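Local coordinates for protein PAN2-PAN3 deadenylation complex catalytic subunit pan2 (Neurospora crassa, PDB 4CZX) that forms the catalytic subunit of a deadenylase complex that probably shortens mRNA poly(A) tails, represented here by its N-terminal WD40 beta-propeller domain, at residues Ser6-Pro18 with His309-Gln321. Residues are numbered along the deposited sequence; the frame is centred on the assembly and turned at random. Where two conformers were deposited one is given.
Sequences SRDWTQLGCVAYP and HNTYVWGSPNKIQ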
# COMPACT_ATOMS: atom_id res chain seq x y z
N SER A 6 14.53 18.12 -48.04
CA SER A 6 13.59 17.37 -47.19
C SER A 6 13.73 15.86 -47.39
O SER A 6 13.33 15.08 -46.53
CB SER A 6 12.15 17.80 -47.46
OG SER A 6 11.78 17.52 -48.81
N ARG A 7 14.29 15.46 -48.53
CA ARG A 7 14.58 14.05 -48.78
C ARG A 7 15.77 13.58 -47.95
O ARG A 7 16.10 12.39 -47.94
CB ARG A 7 14.83 13.79 -50.27
CG ARG A 7 13.57 13.69 -51.12
CD ARG A 7 13.89 13.83 -52.61
NE ARG A 7 14.43 15.15 -52.92
CZ ARG A 7 14.67 15.61 -54.15
NH1 ARG A 7 14.43 14.85 -55.21
NH2 ARG A 7 15.17 16.83 -54.31
N ASP A 8 16.43 14.51 -47.27
CA ASP A 8 17.57 14.18 -46.41
C ASP A 8 17.32 14.51 -44.96
O ASP A 8 18.12 14.15 -44.09
CB ASP A 8 18.83 14.93 -46.85
CG ASP A 8 19.29 14.52 -48.23
OD1 ASP A 8 19.13 13.33 -48.58
OD2 ASP A 8 19.81 15.39 -48.96
N TRP A 9 16.21 15.20 -44.70
CA TRP A 9 15.95 15.74 -43.37
C TRP A 9 14.46 15.79 -43.07
O TRP A 9 13.71 16.55 -43.69
CB TRP A 9 16.55 17.14 -43.26
CG TRP A 9 16.45 17.74 -41.90
CD1 TRP A 9 15.64 18.77 -41.52
CD2 TRP A 9 17.20 17.36 -40.74
NE1 TRP A 9 15.83 19.05 -40.19
CE2 TRP A 9 16.78 18.20 -39.69
CE3 TRP A 9 18.17 16.39 -40.49
CZ2 TRP A 9 17.31 18.10 -38.40
CZ3 TRP A 9 18.70 16.29 -39.21
CH2 TRP A 9 18.27 17.14 -38.18
N THR A 10 14.02 14.97 -42.12
CA THR A 10 12.63 14.96 -41.72
C THR A 10 12.49 14.45 -40.29
O THR A 10 13.42 13.85 -39.75
CB THR A 10 11.77 14.11 -42.68
OG1 THR A 10 10.38 14.37 -42.45
CG2 THR A 10 12.05 12.63 -42.50
N GLN A 11 11.35 14.72 -39.67
CA GLN A 11 11.08 14.22 -38.33
C GLN A 11 10.69 12.75 -38.40
O GLN A 11 9.71 12.39 -39.05
CB GLN A 11 9.98 15.02 -37.64
CG GLN A 11 9.69 14.55 -36.23
CD GLN A 11 8.71 15.45 -35.50
OE1 GLN A 11 7.78 14.97 -34.85
NE2 GLN A 11 8.93 16.75 -35.59
N LEU A 12 11.47 11.91 -37.73
CA LEU A 12 11.34 10.46 -37.86
C LEU A 12 10.52 9.84 -36.73
O LEU A 12 9.90 8.79 -36.91
CB LEU A 12 12.73 9.82 -37.92
CG LEU A 12 13.57 10.25 -39.13
CD1 LEU A 12 15.00 9.80 -38.96
CD2 LEU A 12 12.97 9.70 -40.41
N GLY A 13 10.53 10.49 -35.58
CA GLY A 13 9.81 9.98 -34.42
C GLY A 13 9.73 11.00 -33.31
O GLY A 13 10.46 11.99 -33.29
N CYS A 14 8.83 10.75 -32.37
CA CYS A 14 8.64 11.65 -31.24
C CYS A 14 8.03 10.89 -30.08
O CYS A 14 7.25 9.96 -30.28
CB CYS A 14 7.75 12.83 -31.64
SG CYS A 14 7.31 13.93 -30.27
N VAL A 15 8.37 11.30 -28.87
CA VAL A 15 7.77 10.71 -27.69
C VAL A 15 7.69 11.76 -26.59
O VAL A 15 8.54 12.65 -26.50
CB VAL A 15 8.54 9.45 -27.20
CG1 VAL A 15 9.90 9.83 -26.62
CG2 VAL A 15 7.71 8.67 -26.16
N ALA A 16 6.64 11.69 -25.79
CA ALA A 16 6.54 12.52 -24.60
C ALA A 16 7.13 11.74 -23.44
O ALA A 16 6.67 10.65 -23.11
CB ALA A 16 5.09 12.91 -24.33
N TYR A 17 8.18 12.28 -22.82
CA TYR A 17 8.79 11.57 -21.69
C TYR A 17 9.48 12.57 -20.76
O TYR A 17 10.46 13.21 -21.15
CB TYR A 17 9.80 10.49 -22.18
CG TYR A 17 10.12 9.51 -21.08
CD1 TYR A 17 9.25 8.47 -20.77
CD2 TYR A 17 11.27 9.65 -20.31
CE1 TYR A 17 9.52 7.59 -19.75
CE2 TYR A 17 11.55 8.78 -19.29
CZ TYR A 17 10.67 7.74 -19.01
OH TYR A 17 10.93 6.88 -17.99
N PRO A 18 8.96 12.72 -19.53
CA PRO A 18 7.80 12.03 -18.96
C PRO A 18 6.47 12.58 -19.49
O PRO A 18 6.31 13.79 -19.57
CB PRO A 18 7.94 12.29 -17.45
CG PRO A 18 8.61 13.66 -17.39
CD PRO A 18 9.57 13.66 -18.56
N HIS A 309 8.33 18.56 -22.72
CA HIS A 309 8.47 17.11 -22.48
C HIS A 309 8.58 16.25 -23.76
O HIS A 309 8.54 15.02 -23.68
CB HIS A 309 7.32 16.57 -21.61
CG HIS A 309 7.25 17.17 -20.24
ND1 HIS A 309 6.97 16.41 -19.12
CD2 HIS A 309 7.39 18.44 -19.81
CE1 HIS A 309 6.96 17.19 -18.05
NE2 HIS A 309 7.21 18.43 -18.44
N ASN A 310 8.75 16.87 -24.92
CA ASN A 310 8.89 16.08 -26.14
C ASN A 310 10.34 15.75 -26.43
O ASN A 310 11.22 16.57 -26.20
CB ASN A 310 8.33 16.81 -27.36
CG ASN A 310 6.92 17.29 -27.14
OD1 ASN A 310 5.99 16.49 -27.03
ND2 ASN A 310 6.73 18.61 -27.09
N THR A 311 10.59 14.54 -26.92
CA THR A 311 11.88 14.24 -27.52
C THR A 311 11.65 13.78 -28.96
O THR A 311 10.82 12.91 -29.21
CB THR A 311 12.65 13.16 -26.75
OG1 THR A 311 13.02 13.68 -25.47
CG2 THR A 311 13.92 12.77 -27.50
N TYR A 312 12.39 14.41 -29.88
CA TYR A 312 12.24 14.18 -31.31
C TYR A 312 13.49 13.52 -31.87
O TYR A 312 14.59 13.79 -31.41
CB TYR A 312 12.02 15.49 -32.07
CG TYR A 312 10.89 16.35 -31.57
CD1 TYR A 312 11.09 17.25 -30.54
CD2 TYR A 312 9.64 16.30 -32.17
CE1 TYR A 312 10.06 18.06 -30.09
CE2 TYR A 312 8.61 17.11 -31.73
CZ TYR A 312 8.83 17.99 -30.69
OH TYR A 312 7.80 18.79 -30.24
N VAL A 313 13.31 12.67 -32.88
CA VAL A 313 14.44 12.19 -33.66
C VAL A 313 14.28 12.69 -35.08
O VAL A 313 13.22 12.51 -35.69
CB VAL A 313 14.56 10.66 -33.64
CG1 VAL A 313 15.53 10.17 -34.73
CG2 VAL A 313 15.03 10.20 -32.28
N TRP A 314 15.32 13.32 -35.60
CA TRP A 314 15.35 13.83 -36.96
C TRP A 314 16.47 13.15 -37.73
O TRP A 314 17.45 12.67 -37.15
CB TRP A 314 15.54 15.35 -36.99
CG TRP A 314 14.30 16.14 -36.63
CD1 TRP A 314 13.75 16.30 -35.40
CD2 TRP A 314 13.48 16.90 -37.54
NE1 TRP A 314 12.63 17.10 -35.47
CE2 TRP A 314 12.45 17.48 -36.78
CE3 TRP A 314 13.53 17.14 -38.92
CZ2 TRP A 314 11.46 18.29 -37.35
CZ3 TRP A 314 12.55 17.94 -39.48
CH2 TRP A 314 11.53 18.50 -38.70
N GLY A 315 16.33 13.13 -39.05
CA GLY A 315 17.32 12.50 -39.91
C GLY A 315 16.75 12.25 -41.29
O GLY A 315 15.68 12.77 -41.63
N SER A 316 17.46 11.46 -42.08
CA SER A 316 17.02 11.12 -43.43
C SER A 316 15.88 10.09 -43.43
O SER A 316 15.87 9.16 -42.62
CB SER A 316 18.19 10.59 -44.25
OG SER A 316 17.73 10.01 -45.45
N PRO A 317 14.92 10.26 -44.35
CA PRO A 317 13.85 9.28 -44.54
C PRO A 317 14.39 7.94 -45.02
O PRO A 317 13.69 6.93 -44.94
CB PRO A 317 12.96 9.92 -45.61
CG PRO A 317 13.32 11.36 -45.62
CD PRO A 317 14.75 11.44 -45.21
N ASN A 318 15.62 7.94 -45.52
CA ASN A 318 16.24 6.73 -46.06
C ASN A 318 16.88 5.89 -44.97
O ASN A 318 17.99 6.19 -44.53
CB ASN A 318 17.28 7.10 -47.12
CG ASN A 318 16.76 8.10 -48.14
OD1 ASN A 318 15.64 7.98 -48.63
ND2 ASN A 318 17.58 9.09 -48.45
N LYS A 319 16.17 4.84 -44.55
CA LYS A 319 16.62 3.80 -43.60
C LYS A 319 17.86 4.14 -42.76
O LYS A 319 18.97 3.72 -43.09
CB LYS A 319 16.89 2.50 -44.36
N ILE A 320 17.67 4.90 -41.68
CA ILE A 320 18.80 5.27 -40.84
C ILE A 320 19.05 4.23 -39.75
O ILE A 320 18.13 3.52 -39.33
CB ILE A 320 18.59 6.65 -40.17
CG1 ILE A 320 17.60 6.56 -39.01
CG2 ILE A 320 18.14 7.67 -41.20
CD1 ILE A 320 17.73 7.71 -38.03
N GLN A 321 20.30 4.13 -39.33
CA GLN A 321 20.69 3.27 -38.22
C GLN A 321 21.48 4.09 -37.20
O GLN A 321 22.37 4.86 -37.58
CB GLN A 321 21.52 2.07 -38.72
O HOH W 1 17.61 10.71 -50.37
O HOH W 2 19.20 11.17 -47.27
O HOH W 3 11.23 14.17 -23.53
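Trp314 lies between Trp9 and Gln11. CB of Trp314 sits over the Trp9 six-membered ring, 3.8 Å from its centroid, a CH-pi contact; the two indoles, with planes at 26°, are slid apart and barely overlap. Gln11 CB lies over a face of the Trp314 six-membered ring, 3.7 Å from the centroid. CG anti to the backbone N (chi1 -179°) and an extended chain beyond it carry the Gln11 amide to Tyr312, with OE1 at the ring edge, in plane. Were Trp314 an alanine, CB could still meet Trp9, but the Trp9 five-membered ring and Gln11 CB would probably lose the indole between them, opening a gap. Leu12 and Gly13 both face Val313 in a classic beta bulge: Val313 O accepts from Leu12 N at 2.8 Å and only weakly from Gly13 N. At the far end His309 ND1 donates to Pro18 O (2.7 Å, 163°), which sits at the imidazole edge, nearly in its plane. Trp9 NE1 binds Tyr283 O, and Tyr312 OH is held by Gln287 N. Strand 10-16 thus edges the sheet of 310-315, 302-306 and 290-295, the Velcro-like closure of a beta-propeller: backbone bonds join the chain's two ends, and largely apolar ring contacts reinforce one face.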